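Local structure of gluconate kinase (Lactobacillus acidophilus, 3LL3) at residues A[76-87]-A[152-163]. The protein probably phosphorylates a sugar substrate such as gluconate or xylulose at the expense of ATP. Residues are numbered along the deposited sequence; the frame is centred on the assembly and turned at random.
Sequences WSSQMHSLIGLG and QKWIGIKEYIIF. With XUL (D-xylulose), chain E.
Ser82 OG accepts the backbone N-H of Ile157, 2.9 Å away and nearly straight at 168°, tying the loop after strand 70-78 to the first turn of helix 157-166. The Ser82 hydroxyl, between the backbone N and the carbonyl carbon (chi1 75°), is turned onto this N-H just beyond the N-cap, Gly156. Ile157 CG2 sits 3.6 Å from Ser78 OG and touches the Ser82 hydroxyl, while Lys158 CD packs on Trp76 CB. Ile161 CG2 reaches the six-membered end of the Trp76 indole at CH2, and Ile162 CD1 rests over one ring face. This is the N-terminal domain of the FGGY kinases, where strand 70-78 runs into the loop bearing part of the sugar pocket. That loop enters a two-stranded antiparallel pairing of 84-86 with 153-155, distant in the chain, whose far end carries a classic beta bulge: Gln152 N and Lys153 N both donate to Leu86 O, the latter weakly (3.3 Å). On one side Leu86 CD1 meets Ile155 CD1 at 3.7 Å, the side chains crossing at about a right angle; on the other, Trp154 brings CZ3 to 3.5 Å from Gly85 CA. Ser78 OG donates to a lone pair of Gln79 O, and an alanine here would probably leave that carbonyl without this donor and open a small gap against Ile157 CG2 and Lys158 CB. Met80 N and His81 NE2 hold O5 and O2 of D-xylulose, and His81 ND1 is hydrogen-bonded to Gly178 O.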
# COMPACT_ATOMS: atom_id res chain seq x y z
N TRP A 76 43.54 -6.81 1.32
CA TRP A 76 42.31 -7.44 0.86
C TRP A 76 41.07 -7.01 1.63
O TRP A 76 41.08 -6.98 2.86
CB TRP A 76 42.45 -8.97 0.89
CG TRP A 76 43.62 -9.43 0.10
CD1 TRP A 76 44.91 -9.56 0.53
CD2 TRP A 76 43.62 -9.80 -1.29
NE1 TRP A 76 45.71 -9.99 -0.51
CE2 TRP A 76 44.94 -10.15 -1.63
CE3 TRP A 76 42.62 -9.88 -2.27
CZ2 TRP A 76 45.29 -10.57 -2.91
CZ3 TRP A 76 42.97 -10.29 -3.54
CH2 TRP A 76 44.30 -10.63 -3.85
N SER A 77 40.03 -6.64 0.88
CA SER A 77 38.69 -6.46 1.39
C SER A 77 37.84 -7.50 0.65
O SER A 77 38.06 -7.75 -0.54
CB SER A 77 38.18 -5.05 1.11
OG SER A 77 36.82 -4.93 1.47
N SER A 78 36.91 -8.14 1.34
CA SER A 78 36.20 -9.26 0.73
C SER A 78 34.74 -9.37 1.16
O SER A 78 34.41 -9.08 2.31
CB SER A 78 36.94 -10.57 1.06
OG SER A 78 36.22 -11.70 0.61
N GLN A 79 33.88 -9.81 0.24
CA GLN A 79 32.53 -10.22 0.56
C GLN A 79 32.57 -11.19 1.74
O GLN A 79 33.58 -11.84 1.97
CB GLN A 79 31.91 -10.94 -0.63
CG GLN A 79 32.62 -12.24 -0.95
CD GLN A 79 32.17 -12.86 -2.27
OE1 GLN A 79 32.72 -12.58 -3.33
NE2 GLN A 79 31.20 -13.76 -2.18
N MSE A 80 31.48 -11.26 2.48
CA MSE A 80 31.38 -12.09 3.67
C MSE A 80 30.50 -13.31 3.46
O MSE A 80 29.75 -13.36 2.50
CB MSE A 80 30.82 -11.28 4.83
CG MSE A 80 31.65 -10.08 5.18
SE MSE A 80 30.96 -9.15 6.77
CE MSE A 80 31.63 -10.42 8.14
N HIS A 81 30.65 -14.29 4.35
CA HIS A 81 29.71 -15.41 4.45
C HIS A 81 29.87 -16.45 3.35
O HIS A 81 29.07 -17.38 3.27
CB HIS A 81 28.26 -14.90 4.48
CG HIS A 81 28.02 -13.73 5.39
ND1 HIS A 81 28.36 -13.74 6.73
CD2 HIS A 81 27.46 -12.52 5.16
CE1 HIS A 81 28.04 -12.58 7.27
NE2 HIS A 81 27.49 -11.82 6.34
N SER A 82 30.88 -16.32 2.50
CA SER A 82 31.06 -17.29 1.42
C SER A 82 31.65 -18.58 1.99
O SER A 82 32.32 -18.58 3.01
CB SER A 82 31.94 -16.74 0.30
OG SER A 82 33.32 -16.72 0.67
N LEU A 83 31.37 -19.69 1.30
CA LEU A 83 31.78 -21.00 1.79
C LEU A 83 32.27 -21.85 0.63
O LEU A 83 31.59 -21.98 -0.39
CB LEU A 83 30.61 -21.68 2.48
CG LEU A 83 30.93 -23.07 3.04
CD1 LEU A 83 32.09 -22.96 4.02
CD2 LEU A 83 29.70 -23.69 3.70
N ILE A 84 33.45 -22.42 0.80
CA ILE A 84 34.09 -23.25 -0.22
C ILE A 84 34.70 -24.47 0.44
O ILE A 84 35.39 -24.33 1.45
CB ILE A 84 35.27 -22.51 -0.87
CG1 ILE A 84 34.82 -21.21 -1.54
CG2 ILE A 84 36.02 -23.44 -1.84
CD1 ILE A 84 35.98 -20.35 -1.97
N GLY A 85 34.48 -25.65 -0.14
CA GLY A 85 35.08 -26.87 0.37
C GLY A 85 36.28 -27.37 -0.44
O GLY A 85 36.23 -27.43 -1.67
N LEU A 86 37.37 -27.71 0.25
CA LEU A 86 38.53 -28.31 -0.38
C LEU A 86 38.67 -29.78 0.04
O LEU A 86 38.43 -30.10 1.20
CB LEU A 86 39.81 -27.57 0.03
CG LEU A 86 39.91 -26.07 -0.31
CD1 LEU A 86 41.26 -25.56 0.11
CD2 LEU A 86 39.66 -25.84 -1.80
N GLY A 87 39.07 -30.65 -0.88
CA GLY A 87 39.38 -32.03 -0.55
C GLY A 87 40.78 -32.23 -0.00
O GLY A 87 41.52 -31.27 0.22
N GLN A 152 38.05 -31.55 3.63
CA GLN A 152 39.08 -31.46 4.66
C GLN A 152 39.29 -30.01 5.11
O GLN A 152 39.91 -29.75 6.15
CB GLN A 152 40.40 -32.04 4.16
CG GLN A 152 40.33 -33.54 3.84
CD GLN A 152 39.88 -34.36 5.03
OE1 GLN A 152 40.48 -34.30 6.10
NE2 GLN A 152 38.80 -35.12 4.86
N LYS A 153 38.79 -29.07 4.31
CA LYS A 153 38.88 -27.65 4.65
C LYS A 153 37.60 -26.94 4.23
O LYS A 153 37.08 -27.18 3.14
CB LYS A 153 40.07 -26.97 3.97
CG LYS A 153 41.44 -27.45 4.49
CD LYS A 153 41.64 -26.98 5.92
CE LYS A 153 43.10 -27.04 6.35
NZ LYS A 153 43.53 -28.41 6.62
N TRP A 154 37.10 -26.08 5.11
CA TRP A 154 35.97 -25.23 4.78
C TRP A 154 36.42 -23.79 4.91
O TRP A 154 36.84 -23.36 5.99
CB TRP A 154 34.81 -25.51 5.73
CG TRP A 154 34.16 -26.83 5.48
CD1 TRP A 154 34.22 -27.95 6.26
CD2 TRP A 154 33.37 -27.17 4.34
NE1 TRP A 154 33.49 -28.96 5.68
CE2 TRP A 154 32.96 -28.51 4.50
CE3 TRP A 154 32.97 -26.47 3.19
CZ2 TRP A 154 32.16 -29.16 3.57
CZ3 TRP A 154 32.17 -27.12 2.27
CH2 TRP A 154 31.78 -28.46 2.46
N ILE A 155 36.38 -23.05 3.81
CA ILE A 155 36.99 -21.73 3.78
C ILE A 155 36.10 -20.75 3.04
O ILE A 155 35.07 -21.12 2.50
CB ILE A 155 38.36 -21.76 3.06
CG1 ILE A 155 38.18 -22.17 1.60
CG2 ILE A 155 39.34 -22.72 3.78
CD1 ILE A 155 39.52 -22.40 0.86
N GLY A 156 36.53 -19.49 3.01
CA GLY A 156 35.84 -18.48 2.23
C GLY A 156 36.71 -18.06 1.06
O GLY A 156 37.88 -18.44 0.98
N ILE A 157 36.15 -17.25 0.16
CA ILE A 157 36.87 -16.82 -1.03
C ILE A 157 38.15 -16.04 -0.72
O ILE A 157 39.13 -16.13 -1.45
CB ILE A 157 35.97 -15.97 -1.95
CG1 ILE A 157 36.70 -15.67 -3.26
CG2 ILE A 157 35.57 -14.67 -1.25
CD1 ILE A 157 36.86 -16.88 -4.17
N LYS A 158 38.15 -15.23 0.34
CA LYS A 158 39.39 -14.53 0.65
C LYS A 158 40.50 -15.53 1.02
O LYS A 158 41.63 -15.40 0.54
CB LYS A 158 39.24 -13.42 1.70
CG LYS A 158 40.59 -12.76 2.06
CD LYS A 158 40.41 -11.38 2.76
CE LYS A 158 40.00 -11.52 4.23
NZ LYS A 158 41.18 -11.90 5.10
N GLU A 159 40.18 -16.52 1.85
CA GLU A 159 41.12 -17.58 2.22
C GLU A 159 41.60 -18.34 0.98
O GLU A 159 42.79 -18.62 0.84
CB GLU A 159 40.48 -18.57 3.20
CG GLU A 159 40.18 -18.00 4.57
CD GLU A 159 39.04 -17.02 4.52
OE1 GLU A 159 37.98 -17.41 3.96
OE2 GLU A 159 39.21 -15.86 4.99
N TYR A 160 40.67 -18.66 0.10
CA TYR A 160 41.00 -19.35 -1.14
C TYR A 160 42.06 -18.61 -1.93
O TYR A 160 43.09 -19.20 -2.30
CB TYR A 160 39.76 -19.53 -2.01
CG TYR A 160 40.10 -20.21 -3.33
CD1 TYR A 160 40.47 -21.54 -3.36
CD2 TYR A 160 40.09 -19.51 -4.53
CE1 TYR A 160 40.81 -22.16 -4.55
CE2 TYR A 160 40.42 -20.12 -5.72
CZ TYR A 160 40.78 -21.45 -5.73
OH TYR A 160 41.11 -22.06 -6.93
N ILE A 161 41.79 -17.32 -2.20
CA ILE A 161 42.72 -16.48 -2.95
C ILE A 161 44.08 -16.47 -2.29
O ILE A 161 45.10 -16.75 -2.94
CB ILE A 161 42.20 -15.03 -3.10
CG1 ILE A 161 40.92 -15.02 -3.95
CG2 ILE A 161 43.26 -14.15 -3.74
CD1 ILE A 161 40.07 -13.76 -3.80
N ILE A 162 44.12 -16.16 -1.01
CA ILE A 162 45.40 -16.08 -0.33
C ILE A 162 46.11 -17.45 -0.33
O ILE A 162 47.33 -17.52 -0.37
CB ILE A 162 45.24 -15.52 1.08
CG1 ILE A 162 44.82 -14.04 0.96
CG2 ILE A 162 46.53 -15.67 1.88
CD1 ILE A 162 44.44 -13.39 2.25
N PHE A 163 45.32 -18.52 -0.32
CA PHE A 163 45.90 -19.85 -0.31
C PHE A 163 46.58 -20.11 -1.65
O PHE A 163 47.70 -20.63 -1.70
CB PHE A 163 44.83 -20.91 -0.04
CG PHE A 163 45.34 -22.32 -0.15
CD1 PHE A 163 46.35 -22.77 0.68
CD2 PHE A 163 44.79 -23.19 -1.08
CE1 PHE A 163 46.82 -24.08 0.59
CE2 PHE A 163 45.25 -24.52 -1.17
CZ PHE A 163 46.26 -24.95 -0.33
C1 XUL E . 27.72 -7.70 5.87
C2 XUL E . 26.69 -8.79 5.52
C3 XUL E . 26.39 -9.14 4.04
C4 XUL E . 27.41 -8.60 3.01
C5 XUL E . 28.77 -9.32 3.04
O1 XUL E . 27.08 -6.61 6.49
O2 XUL E . 26.08 -9.32 6.41
O3 XUL E . 25.14 -8.61 3.67
O4 XUL E . 26.84 -8.77 1.73
O5 XUL E . 29.44 -9.21 1.81